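Side-chain contacts in uncharacterized protein (Sinorhizobium meliloti, PDB 4HUJ), which is of unknown function but is probably an oxidoreductase, with a dinucleotide-binding fold suited to holding NAD(P): residues G32-A37 with A154-D159; E40-A45 with A183-S188; F148-A153 with P204-G209. All coordinates share one frame; numbering follows the deposited sequence.

Contact 1: G32-A37 with A154-D159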
ATOM      1  N   GLY A  32      -9.649   5.992  -5.975  1.00 18.55           N
ATOM      2  CA  GLY A  32     -10.112   5.025  -6.969  1.00 17.99           C
ATOM      3  C   GLY A  32     -10.383   3.640  -6.408  1.00 17.92           C
ATOM      4  O   GLY A  32     -10.590   3.467  -5.193  1.00 17.72           O
ATOM      5  N   ALA A  33     -10.389   2.653  -7.299  1.00 17.29           N
ATOM      6  CA  ALA A  33     -10.741   1.283  -6.937  1.00 17.00           C
ATOM      7  C   ALA A  33      -9.769   0.649  -5.936  1.00 16.93           C
ATOM      8  O   ALA A  33     -10.180  -0.156  -5.105  1.00 16.61           O
ATOM      9  CB  ALA A  33     -10.879   0.419  -8.184  1.00 17.12           C
ATOM     10  N   ILE A  34      -8.491   1.014  -6.012  1.00 16.75           N
ATOM     11  CA  ILE A  34      -7.491   0.427  -5.114  1.00 17.25           C
ATOM     12  C   ILE A  34      -7.651   0.905  -3.661  1.00 16.99           C
ATOM     13  O   ILE A  34      -7.524   0.110  -2.722  1.00 17.39           O
ATOM     14  CB  ILE A  34      -6.033   0.612  -5.644  1.00 17.04           C
ATOM     15  CG1 ILE A  34      -5.073  -0.373  -4.957  1.00 18.46           C
ATOM     16  CG2 ILE A  34      -5.555   2.062  -5.536  1.00 18.19           C
ATOM     17  CD1 ILE A  34      -5.157  -1.779  -5.529  1.00 18.01           C
ATOM     18  N   GLY A  35      -7.942   2.191  -3.488  1.00 17.08           N
ATOM     19  CA  GLY A  35      -8.216   2.755  -2.164  1.00 16.88           C
ATOM     20  C   GLY A  35      -9.418   2.080  -1.529  1.00 16.88           C
ATOM     21  O   GLY A  35      -9.395   1.737  -0.348  1.00 16.71           O
ATOM     22  N   SER A  36     -10.467   1.885  -2.325  1.00 17.03           N
ATOM     23  CA  SER A  36     -11.674   1.194  -1.876  1.00 17.10           C
ATOM     24  C   SER A  36     -11.419  -0.290  -1.586  1.00 16.74           C
ATOM     25  O   SER A  36     -11.960  -0.835  -0.619  1.00 16.63           O
ATOM     26  CB  SER A  36     -12.798   1.362  -2.900  1.00 17.76           C
ATOM     27  OG  SER A  36     -13.980   0.708  -2.465  1.00 19.91           O
ATOM     28  N   ALA A  37     -10.592  -0.937  -2.411  1.00 15.82           N
ATOM     29  CA  ALA A  37     -10.230  -2.350  -2.208  1.00 15.53           C
ATOM     30  C   ALA A  37      -9.533  -2.569  -0.866  1.00 15.52           C
ATOM     31  O   ALA A  37      -9.841  -3.516  -0.128  1.00 15.07           O
ATOM     32  CB  ALA A  37      -9.341  -2.848  -3.347  1.00 15.36           C
ATOM     33  N   ALA A 154      -9.892  -5.274  -8.388  1.00 16.33           N
ATOM     34  CA  ALA A 154     -11.007  -6.227  -8.320  1.00 16.29           C
ATOM     35  C   ALA A 154     -10.592  -7.539  -7.651  1.00 16.41           C
ATOM     36  O   ALA A 154     -11.408  -8.192  -6.991  1.00 16.49           O
ATOM     37  CB  ALA A 154     -11.585  -6.488  -9.707  1.00 17.00           C
ATOM     38  N   VAL A 155      -9.321  -7.911  -7.815  1.00 15.78           N
ATOM     39  CA  VAL A 155      -8.776  -9.101  -7.163  1.00 15.59           C
ATOM     40  C   VAL A 155      -8.493  -8.797  -5.686  1.00 15.26           C
ATOM     41  O   VAL A 155      -8.880  -9.572  -4.812  1.00 15.47           O
ATOM     42  CB  VAL A 155      -7.506  -9.641  -7.878  1.00 15.31           C
ATOM     43  CG1 VAL A 155      -6.962 -10.887  -7.171  1.00 16.19           C
ATOM     44  CG2 VAL A 155      -7.805  -9.968  -9.337  1.00 16.00           C
ATOM     45  N   LEU A 156      -7.829  -7.670  -5.419  1.00 14.78           N
ATOM     46  CA  LEU A 156      -7.506  -7.259  -4.053  1.00 15.07           C
ATOM     47  C   LEU A 156      -8.761  -7.105  -3.181  1.00 15.48           C
ATOM     48  O   LEU A 156      -8.741  -7.449  -2.002  1.00 14.90           O
ATOM     49  CB  LEU A 156      -6.705  -5.949  -4.049  1.00 15.21           C
ATOM     50  CG  LEU A 156      -6.062  -5.539  -2.719  1.00 15.88           C
ATOM     51  CD1 LEU A 156      -4.851  -6.410  -2.424  1.00 15.37           C
ATOM     52  CD2 LEU A 156      -5.667  -4.079  -2.744  1.00 16.24           C
ATOM     53  N   ALA A 157      -9.841  -6.593  -3.774  1.00 15.61           N
ATOM     54  CA  ALA A 157     -11.083  -6.321  -3.037  1.00 16.68           C
ATOM     55  C   ALA A 157     -11.808  -7.589  -2.588  1.00 17.27           C
ATOM     56  O   ALA A 157     -12.584  -7.560  -1.624  1.00 17.48           O
ATOM     57  CB  ALA A 157     -12.015  -5.459  -3.870  1.00 16.43           C
ATOM     58  N   ALA A 158     -11.560  -8.688  -3.295  1.00 18.01           N
ATOM     59  CA  ALA A 158     -12.230  -9.962  -3.043  1.00 18.54           C
ATOM     60  C   ALA A 158     -11.750 -10.622  -1.749  1.00 19.23           C
ATOM     61  O   ALA A 158     -10.673 -10.300  -1.243  1.00 18.58           O
ATOM     62  CB  ALA A 158     -12.021 -10.893  -4.224  1.00 19.02           C
ATOM     63  N   ASP A 159     -12.562 -11.529  -1.208  1.00 19.81           N
ATOM     64  CA  ASP A 159     -12.149 -12.338  -0.070  1.00 21.05           C
ATOM     65  C   ASP A 159     -10.899 -13.129  -0.455  1.00 21.42           C
ATOM     66  O   ASP A 159     -10.931 -13.893  -1.423  1.00 21.06           O
ATOM     67  CB  ASP A 159     -13.267 -13.305   0.334  1.00 21.33           C
ATOM     68  CG  ASP A 159     -13.005 -13.998   1.664  1.00 22.76           C
ATOM     69  OD1 ASP A 159     -11.831 -14.180   2.057  1.00 23.15           O
ATOM     70  OD2 ASP A 159     -13.999 -14.374   2.322  1.00 25.00           O
TER
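L156 points one methyl between I34 and A37, and its CD2 touches both. Its CG stands anti to the backbone N (chi1 -168°), which extends the isobutyl group toward helix 32-44. There L156 CD2 lies 3.6 Å from I34 CD1 and 3.9 Å from A37 CB. I34 answers with the far end of its longer branch: CG1 is likewise anti to N (chi1 -162°), and with chi2 at 79° the delta methyl is carried across to L156, although the side chain leaves the backbone in another direction. The two branched chains meet at a slant, methyl against methyl.

Beside this pair the backbones themselves draw together. A37 aims its CB at 154-159 and touches A157 CB at 3.8 Å, while the CA atoms of A37 and A157 are 4.1 Å apart. That spacing gives little space for anything larger than a methyl, consistent with alanine at both positions.

Helix 32-44 follows strand 26-30 through a glycine-rich turn whose G30, G32 and G35 are consistent with the GxGxxG signature of a Rossmann dinucleotide-binding fold. G32 has a positive phi, favourable to glycine, and G35 is buried on the helix. Helix 153-156 packs beside the first turns of the helix that such a signature begins. L156 is further enclosed by L38, L169 and F191, and R41 hydrogen-bonds to A157 O.

No hydrogen bond crosses between the two segments. Their cohesion therefore rests on dispersion and the burial of aliphatic carbon, and its specificity comes from fit: small residues where the backbones are close, long branched ones where they diverge.

Contact 2: E40-A45 with A183-S188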
ATOM      1  N   GLU A  40     -11.982  -2.107   1.968  1.00 15.93           N
ATOM      2  CA  GLU A  40     -12.815  -3.312   2.060  1.00 16.17           C
ATOM      3  C   GLU A  40     -12.104  -4.438   2.800  1.00 16.27           C
ATOM      4  O   GLU A  40     -12.704  -5.139   3.625  1.00 16.22           O
ATOM      5  CB  GLU A  40     -13.252  -3.780   0.668  1.00 16.56           C
ATOM      6  CG  GLU A  40     -14.185  -5.011   0.676  1.00 17.31           C
ATOM      7  CD  GLU A  40     -14.894  -5.245  -0.650  1.00 19.29           C
ATOM      8  OE1 GLU A  40     -14.707  -4.438  -1.592  1.00 19.79           O
ATOM      9  OE2 GLU A  40     -15.648  -6.242  -0.744  1.00 20.01           O
ATOM     10  N   ARG A  41     -10.818  -4.607   2.511  1.00 15.76           N
ATOM     11  CA  ARG A  41     -10.047  -5.657   3.158  1.00 15.79           C
ATOM     12  C   ARG A  41      -9.798  -5.376   4.639  1.00 15.75           C
ATOM     13  O   ARG A  41      -9.864  -6.289   5.454  1.00 15.79           O
ATOM     14  CB  ARG A  41      -8.735  -5.905   2.412  1.00 15.71           C
ATOM     15  CG  ARG A  41      -8.922  -6.574   1.056  1.00 16.10           C
ATOM     16  CD  ARG A  41      -9.573  -7.945   1.225  1.00 16.90           C
ATOM     17  NE  ARG A  41     -10.972  -7.992   0.799  1.00 17.54           N
ATOM     18  CZ  ARG A  41     -11.925  -8.708   1.397  1.00 18.25           C
ATOM     19  NH1 ARG A  41     -11.664  -9.391   2.507  1.00 18.13           N
ATOM     20  NH2 ARG A  41     -13.159  -8.709   0.901  1.00 18.80           N
ATOM     21  N   PHE A  42      -9.513  -4.121   4.977  1.00 16.13           N
ATOM     22  CA  PHE A  42      -9.333  -3.725   6.379  1.00 16.81           C
ATOM     23  C   PHE A  42     -10.623  -3.960   7.176  1.00 17.53           C
ATOM     24  O   PHE A  42     -10.593  -4.503   8.292  1.00 17.46           O
ATOM     25  CB  PHE A  42      -8.877  -2.266   6.477  1.00 16.48           C
ATOM     26  CG  PHE A  42      -7.381  -2.084   6.397  1.00 16.41           C
ATOM     27  CD1 PHE A  42      -6.626  -1.908   7.552  1.00 16.25           C
ATOM     28  CD2 PHE A  42      -6.725  -2.095   5.167  1.00 15.53           C
ATOM     29  CE1 PHE A  42      -5.239  -1.736   7.488  1.00 15.94           C
ATOM     30  CE2 PHE A  42      -5.346  -1.931   5.089  1.00 15.34           C
ATOM     31  CZ  PHE A  42      -4.597  -1.745   6.249  1.00 14.73           C
ATOM     32  N   THR A  43     -11.748  -3.585   6.572  1.00 18.09           N
ATOM     33  CA  THR A  43     -13.069  -3.750   7.174  1.00 19.12           C
ATOM     34  C   THR A  43     -13.419  -5.219   7.406  1.00 19.57           C
ATOM     35  O   THR A  43     -13.847  -5.590   8.504  1.00 19.41           O
ATOM     36  CB  THR A  43     -14.150  -3.049   6.328  1.00 19.24           C
ATOM     37  OG1 THR A  43     -13.842  -1.657   6.263  1.00 19.98           O
ATOM     38  CG2 THR A  43     -15.544  -3.225   6.938  1.00 19.50           C
ATOM     39  N   ALA A  44     -13.215  -6.051   6.387  1.00 19.78           N
ATOM     40  CA  ALA A  44     -13.502  -7.479   6.501  1.00 20.52           C
ATOM     41  C   ALA A  44     -12.652  -8.133   7.593  1.00 20.96           C
ATOM     42  O   ALA A  44     -13.118  -9.039   8.287  1.00 21.08           O
ATOM     43  CB  ALA A  44     -13.300  -8.175   5.171  1.00 20.39           C
ATOM     44  N   ALA A  45     -11.418  -7.650   7.755  1.00 21.36           N
ATOM     45  CA  ALA A  45     -10.494  -8.173   8.765  1.00 21.99           C
ATOM     46  C   ALA A  45     -10.625  -7.489  10.134  1.00 22.46           C
ATOM     47  O   ALA A  45      -9.903  -7.838  11.079  1.00 22.71           O
ATOM     48  CB  ALA A  45      -9.060  -8.078   8.262  1.00 21.86           C
ATOM     49  N   ALA A 183       4.314  -7.786   6.315  1.00 14.26           N
ATOM     50  CA  ALA A 183       3.884  -9.183   6.172  1.00 14.73           C
ATOM     51  C   ALA A 183       2.816  -9.531   7.213  1.00 15.02           C
ATOM     52  O   ALA A 183       1.845 -10.225   6.908  1.00 14.84           O
ATOM     53  CB  ALA A 183       5.069 -10.144   6.275  1.00 14.70           C
ATOM     54  N   GLU A 184       3.010  -9.035   8.433  1.00 15.34           N
ATOM     55  CA  GLU A 184       2.046  -9.207   9.525  1.00 16.18           C
ATOM     56  C   GLU A 184       0.685  -8.613   9.166  1.00 15.58           C
ATOM     57  O   GLU A 184      -0.350  -9.241   9.394  1.00 15.52           O
ATOM     58  CB  GLU A 184       2.580  -8.575  10.817  1.00 16.86           C
ATOM     59  CG  GLU A 184       3.555  -9.462  11.589  1.00 20.89           C
ATOM     60  CD  GLU A 184       4.340  -8.724  12.680  1.00 25.03           C
ATOM     61  OE1 GLU A 184       3.846  -7.711  13.226  1.00 26.85           O
ATOM     62  OE2 GLU A 184       5.464  -9.174  13.002  1.00 27.27           O
ATOM     63  N   LEU A 185       0.696  -7.413   8.585  1.00 14.83           N
ATOM     64  CA  LEU A 185      -0.537  -6.767   8.137  1.00 14.43           C
ATOM     65  C   LEU A 185      -1.210  -7.602   7.060  1.00 14.38           C
ATOM     66  O   LEU A 185      -2.419  -7.838   7.114  1.00 13.99           O
ATOM     67  CB  LEU A 185      -0.259  -5.354   7.604  1.00 14.13           C
ATOM     68  CG  LEU A 185      -1.420  -4.684   6.853  1.00 14.37           C
ATOM     69  CD1 LEU A 185      -2.632  -4.474   7.756  1.00 15.15           C
ATOM     70  CD2 LEU A 185      -0.978  -3.374   6.236  1.00 14.54           C
ATOM     71  N   ILE A 186      -0.412  -8.041   6.084  1.00 14.27           N
ATOM     72  CA  ILE A 186      -0.908  -8.836   4.961  1.00 14.56           C
ATOM     73  C   ILE A 186      -1.585 -10.120   5.444  1.00 14.89           C
ATOM     74  O   ILE A 186      -2.686 -10.455   4.998  1.00 14.82           O
ATOM     75  CB  ILE A 186       0.223  -9.118   3.936  1.00 14.55           C
ATOM     76  CG1 ILE A 186       0.559  -7.825   3.175  1.00 14.66           C
ATOM     77  CG2 ILE A 186      -0.170 -10.239   2.968  1.00 14.69           C
ATOM     78  CD1 ILE A 186       1.877  -7.857   2.379  1.00 14.26           C
ATOM     79  N   SER A 187      -0.928 -10.814   6.373  1.00 15.51           N
ATOM     80  CA  SER A 187      -1.474 -12.037   6.973  1.00 16.31           C
ATOM     81  C   SER A 187      -2.766 -11.767   7.730  1.00 16.30           C
ATOM     82  O   SER A 187      -3.723 -12.544   7.636  1.00 16.41           O
ATOM     83  CB  SER A 187      -0.447 -12.675   7.914  1.00 16.31           C
ATOM     84  OG  SER A 187       0.601 -13.278   7.178  1.00 19.12           O
ATOM     85  N   SER A 188      -2.789 -10.658   8.464  1.00 16.85           N
ATOM     86  CA  SER A 188      -3.959 -10.258   9.244  1.00 17.28           C
ATOM     87  C   SER A 188      -5.146  -9.911   8.358  1.00 16.96           C
ATOM     88  O   SER A 188      -6.293 -10.125   8.743  1.00 16.80           O
ATOM     89  CB  SER A 188      -3.625  -9.083  10.165  1.00 17.43           C
ATOM     90  OG  SER A 188      -2.756  -9.501  11.200  1.00 20.40           O
TER
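F42 is the first residue of 40-45 to meet 183-188, across from L185, one position after R41, which turns instead to A157 O. The ring comes with its far end: F42 CZ lies 3.7 Å from L185 CD1 and 4.0 Å from L185 CD2, while F42 CE1 is 3.8 Å from L185 CD1. Both methyls lie on one side of the ring plane, near CZ, with CD1 approaching obliquely and the side chains crossing at roughly a right angle. With L185 CG anti to the backbone N (chi1 168°), the forked end reaches toward the ring. A long flat residue suits position 42, since the gap between the helices is wide here and F42 must also touch I28 of strand 26-30 and I47. L185 reaches Y26 of the same strand, so helices 32-44 and 176-188 both rest on it.

Three residues on, just past the end of helix 32-44, A45 directs its methyl at the other helix, and A45 CB approaches S188 O at 3.5 Å. The CA atoms of A45 and S188 are 6.9 Å apart, a separation that a methyl group spans without crowding. S188 turns its hydroxyl back on its own helix, where OG bonds to E184 O at 3.0 Å; S188 N reaches the same oxygen from the opposite face of its plane, giving that carbonyl two donors.

The chemistry is graded accordingly, from a buried aromatic–aliphatic core to a looser margin where the exposed serine spends its hydroxyl within its helix, leaving van der Waals packing, with no hydrogen bond between the segments.

Contact 3: F148-A153 with P204-G209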
ATOM      1  N   PHE A 148       1.320  -4.415  -2.350  1.00 10.42           N
ATOM      2  CA  PHE A 148      -0.040  -4.058  -2.795  1.00 11.11           C
ATOM      3  C   PHE A 148      -0.065  -3.487  -4.215  1.00 11.02           C
ATOM      4  O   PHE A 148      -1.102  -2.995  -4.659  1.00 11.11           O
ATOM      5  CB  PHE A 148      -0.756  -3.072  -1.844  1.00 11.13           C
ATOM      6  CG  PHE A 148      -0.911  -3.564  -0.424  1.00 11.93           C
ATOM      7  CD1 PHE A 148      -1.800  -4.589  -0.111  1.00 13.22           C
ATOM      8  CD2 PHE A 148      -0.206  -2.951   0.607  1.00 13.00           C
ATOM      9  CE1 PHE A 148      -1.954  -5.024   1.211  1.00 12.57           C
ATOM     10  CE2 PHE A 148      -0.351  -3.376   1.931  1.00 14.52           C
ATOM     11  CZ  PHE A 148      -1.234  -4.412   2.230  1.00 12.06           C
ATOM     12  N   ASN A 149       1.065  -3.543  -4.920  1.00 10.71           N
ATOM     13  CA  ASN A 149       1.123  -3.051  -6.300  1.00 10.66           C
ATOM     14  C   ASN A 149       0.838  -4.145  -7.334  1.00 11.08           C
ATOM     15  O   ASN A 149       0.732  -3.873  -8.528  1.00 10.70           O
ATOM     16  CB  ASN A 149       2.507  -2.461  -6.585  1.00 10.29           C
ATOM     17  CG  ASN A 149       3.573  -3.535  -6.719  1.00  9.81           C
ATOM     18  OD1 ASN A 149       3.883  -4.231  -5.755  1.00 11.40           O
ATOM     19  ND2 ASN A 149       4.126  -3.685  -7.922  1.00  9.31           N
ATOM     20  N   THR A 150       0.722  -5.386  -6.871  1.00 10.88           N
ATOM     21  CA  THR A 150       0.768  -6.525  -7.779  1.00 11.40           C
ATOM     22  C   THR A 150      -0.588  -6.972  -8.302  1.00 12.14           C
ATOM     23  O   THR A 150      -0.664  -7.610  -9.351  1.00 12.67           O
ATOM     24  CB  THR A 150       1.457  -7.717  -7.116  1.00 11.21           C
ATOM     25  OG1 THR A 150       0.903  -7.895  -5.806  1.00 10.83           O
ATOM     26  CG2 THR A 150       2.960  -7.451  -6.997  1.00 10.71           C
ATOM     27  N   LEU A 151      -1.652  -6.660  -7.574  1.00 12.89           N
ATOM     28  CA  LEU A 151      -2.964  -7.159  -7.950  1.00 13.87           C
ATOM     29  C   LEU A 151      -3.898  -6.058  -8.433  1.00 14.35           C
ATOM     30  O   LEU A 151      -3.895  -4.957  -7.882  1.00 14.40           O
ATOM     31  CB  LEU A 151      -3.599  -7.914  -6.778  1.00 13.86           C
ATOM     32  CG  LEU A 151      -2.860  -9.156  -6.269  1.00 14.52           C
ATOM     33  CD1 LEU A 151      -3.655  -9.781  -5.145  1.00 15.24           C
ATOM     34  CD2 LEU A 151      -2.626 -10.165  -7.397  1.00 15.38           C
ATOM     35  N   PRO A 152      -4.716  -6.366  -9.457  1.00 15.08           N
ATOM     36  CA  PRO A 152      -5.809  -5.486  -9.825  1.00 15.73           C
ATOM     37  C   PRO A 152      -6.729  -5.278  -8.624  1.00 15.70           C
ATOM     38  O   PRO A 152      -6.908  -6.195  -7.825  1.00 15.39           O
ATOM     39  CB  PRO A 152      -6.560  -6.279 -10.908  1.00 15.87           C
ATOM     40  CG  PRO A 152      -5.607  -7.293 -11.385  1.00 16.82           C
ATOM     41  CD  PRO A 152      -4.711  -7.612 -10.247  1.00 14.86           C
ATOM     42  N   ALA A 153      -7.306  -4.084  -8.519  1.00 15.83           N
ATOM     43  CA  ALA A 153      -8.225  -3.750  -7.440  1.00 16.31           C
ATOM     44  C   ALA A 153      -9.356  -4.767  -7.276  1.00 16.34           C
ATOM     45  O   ALA A 153      -9.725  -5.102  -6.152  1.00 16.23           O
ATOM     46  CB  ALA A 153      -8.776  -2.353  -7.637  1.00 16.49           C
ATOM     47  N   PRO A 204      13.509  -6.847 -10.844  1.00 13.09           N
ATOM     48  CA  PRO A 204      13.148  -7.490 -12.109  1.00 12.60           C
ATOM     49  C   PRO A 204      11.963  -8.457 -12.032  1.00 12.16           C
ATOM     50  O   PRO A 204      11.655  -9.111 -13.030  1.00 11.84           O
ATOM     51  CB  PRO A 204      14.424  -8.238 -12.502  1.00 13.24           C
ATOM     52  CG  PRO A 204      15.131  -8.485 -11.243  1.00 13.46           C
ATOM     53  CD  PRO A 204      14.747  -7.407 -10.273  1.00 13.02           C
ATOM     54  N   ILE A 205      11.290  -8.548 -10.883  1.00 12.02           N
ATOM     55  CA  ILE A 205      10.154  -9.484 -10.774  1.00 12.12           C
ATOM     56  C   ILE A 205       8.844  -8.888 -10.232  1.00 11.35           C
ATOM     57  O   ILE A 205       7.774  -9.300 -10.663  1.00 11.09           O
ATOM     58  CB  ILE A 205      10.489 -10.812 -10.022  1.00 13.29           C
ATOM     59  CG1 ILE A 205      10.951 -10.535  -8.600  1.00 14.67           C
ATOM     60  CG2 ILE A 205      11.518 -11.710 -10.822  1.00 13.38           C
ATOM     61  CD1 ILE A 205      10.989 -11.790  -7.727  1.00 16.60           C
ATOM     62  N   GLN A 206       8.931  -7.922  -9.318  1.00 10.23           N
ATOM     63  CA  GLN A 206       7.742  -7.347  -8.687  1.00 10.07           C
ATOM     64  C   GLN A 206       7.361  -5.960  -9.229  1.00 10.09           C
ATOM     65  O   GLN A 206       6.270  -5.449  -8.951  1.00  9.83           O
ATOM     66  CB  GLN A 206       7.929  -7.273  -7.164  1.00 10.09           C
ATOM     67  CG  GLN A 206       6.628  -7.050  -6.390  1.00 10.28           C
ATOM     68  CD  GLN A 206       6.870  -6.676  -4.935  1.00 10.77           C
ATOM     69  OE1 GLN A 206       7.886  -7.056  -4.338  1.00 11.88           O
ATOM     70  NE2 GLN A 206       5.938  -5.925  -4.359  1.00 10.93           N
ATOM     71  N   GLN A 207       8.263  -5.331  -9.975  1.00 10.27           N
ATOM     72  CA  GLN A 207       7.958  -4.024 -10.540  1.00 10.30           C
ATOM     73  C   GLN A 207       7.019  -4.179 -11.731  1.00 10.53           C
ATOM     74  O   GLN A 207       7.044  -5.199 -12.415  1.00 10.04           O
ATOM     75  CB  GLN A 207       9.245  -3.316 -10.960  1.00 10.66           C
ATOM     76  CG  GLN A 207       9.076  -1.819 -11.166  1.00 12.40           C
ATOM     77  CD  GLN A 207      10.404  -1.118 -11.354  1.00 12.67           C
ATOM     78  OE1 GLN A 207      10.925  -1.029 -12.467  1.00 18.25           O
ATOM     79  NE2 GLN A 207      10.958  -0.616 -10.269  1.00 10.03           N
ATOM     80  N   PHE A 208       6.194  -3.163 -11.976  1.00 10.43           N
ATOM     81  CA  PHE A 208       5.315  -3.153 -13.139  1.00 10.86           C
ATOM     82  C   PHE A 208       6.069  -3.592 -14.399  1.00 11.12           C
ATOM     83  O   PHE A 208       7.205  -3.161 -14.636  1.00 11.16           O
ATOM     84  CB  PHE A 208       4.709  -1.761 -13.346  1.00 10.75           C
ATOM     85  CG  PHE A 208       3.733  -1.696 -14.488  1.00 10.97           C
ATOM     86  CD1 PHE A 208       2.415  -2.128 -14.319  1.00 11.62           C
ATOM     87  CD2 PHE A 208       4.132  -1.224 -15.733  1.00 11.79           C
ATOM     88  CE1 PHE A 208       1.508  -2.082 -15.379  1.00 11.98           C
ATOM     89  CE2 PHE A 208       3.235  -1.173 -16.800  1.00 11.97           C
ATOM     90  CZ  PHE A 208       1.921  -1.602 -16.622  1.00 11.87           C
ATOM     91  N   GLY A 209       5.439  -4.474 -15.168  1.00 11.33           N
ATOM     92  CA  GLY A 209       6.039  -5.005 -16.396  1.00 11.86           C
ATOM     93  C   GLY A 209       6.781  -6.315 -16.201  1.00 11.84           C
ATOM     94  O   GLY A 209       7.225  -6.940 -17.175  1.00 12.44           O
TER
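N149 and Q206 meet through two different torsional choices. In N149, CG sits between the backbone N and the carbonyl carbon (chi1 73°), turning the amide toward 204-209; in Q206, CG is anti to N (chi1 -164°) and the chain runs on extended, carrying its amide past the asparagine. The result is a pair of hydrogen bonds that uses both ends of the N149 amide. N149 ND2 donates to Q206 O at 3.0 Å, and that oxygen lies almost in the asparagine amide plane. Q206 NE2 donates in return to N149 OD1, also at 3.0 Å, arriving in the carbonyl plane although the two amides are twisted 35° apart.

N149 lies in the loop that leaves strand 143-147 of the central sheet and leads to helix 153-156, and Q206 lies in the weakly bonded end region of helix 199-206, so the paired amides tie a loop at the C-terminal end of an inner strand of the sheet to a segment far along the chain. Q206 strengthens the tie: its NE2 also donates to K146 O, and its OE1 bonds to S172 OG on strand 166-173, so both polar atoms of this buried amide are satisfied and its rotation is fixed. With a leucine at N149, Q206 O and the NE2 hydrogen aimed at the amide oxygen would probably lose their partners in a buried place.

Alongside, T150 lays its methyl against the glutamine's aliphatic part, with T150 CG2 3.7 Å from Q206 CG, a nonpolar contact that suits the methyl branch of threonine. The T150 side chain also packs on L169, and its backbone hydrogen-bonds to A214.

Helix 32-44 is shared by contacts 1 and 2, whose centres lie about 12 Å apart; contact 3 is about 14 Å from the first and 18 Å from the second, centre to centre. Along the chain the segments come as 32-37, 40-45, 148-153, 154-159, 183-188 and 204-209, so every pair of contacts crosses in sequence. Segment 148-153 runs straight into 154-159, coupling contact 3 to contact 1, while F148 packs on L185 and I186 of contact 2. Contacts 1 and 2 set later helices against helix 32-44 of the probable dinucleotide-binding part, while contact 3 ties the loop after strand 143-147 to the helix 199-206 region.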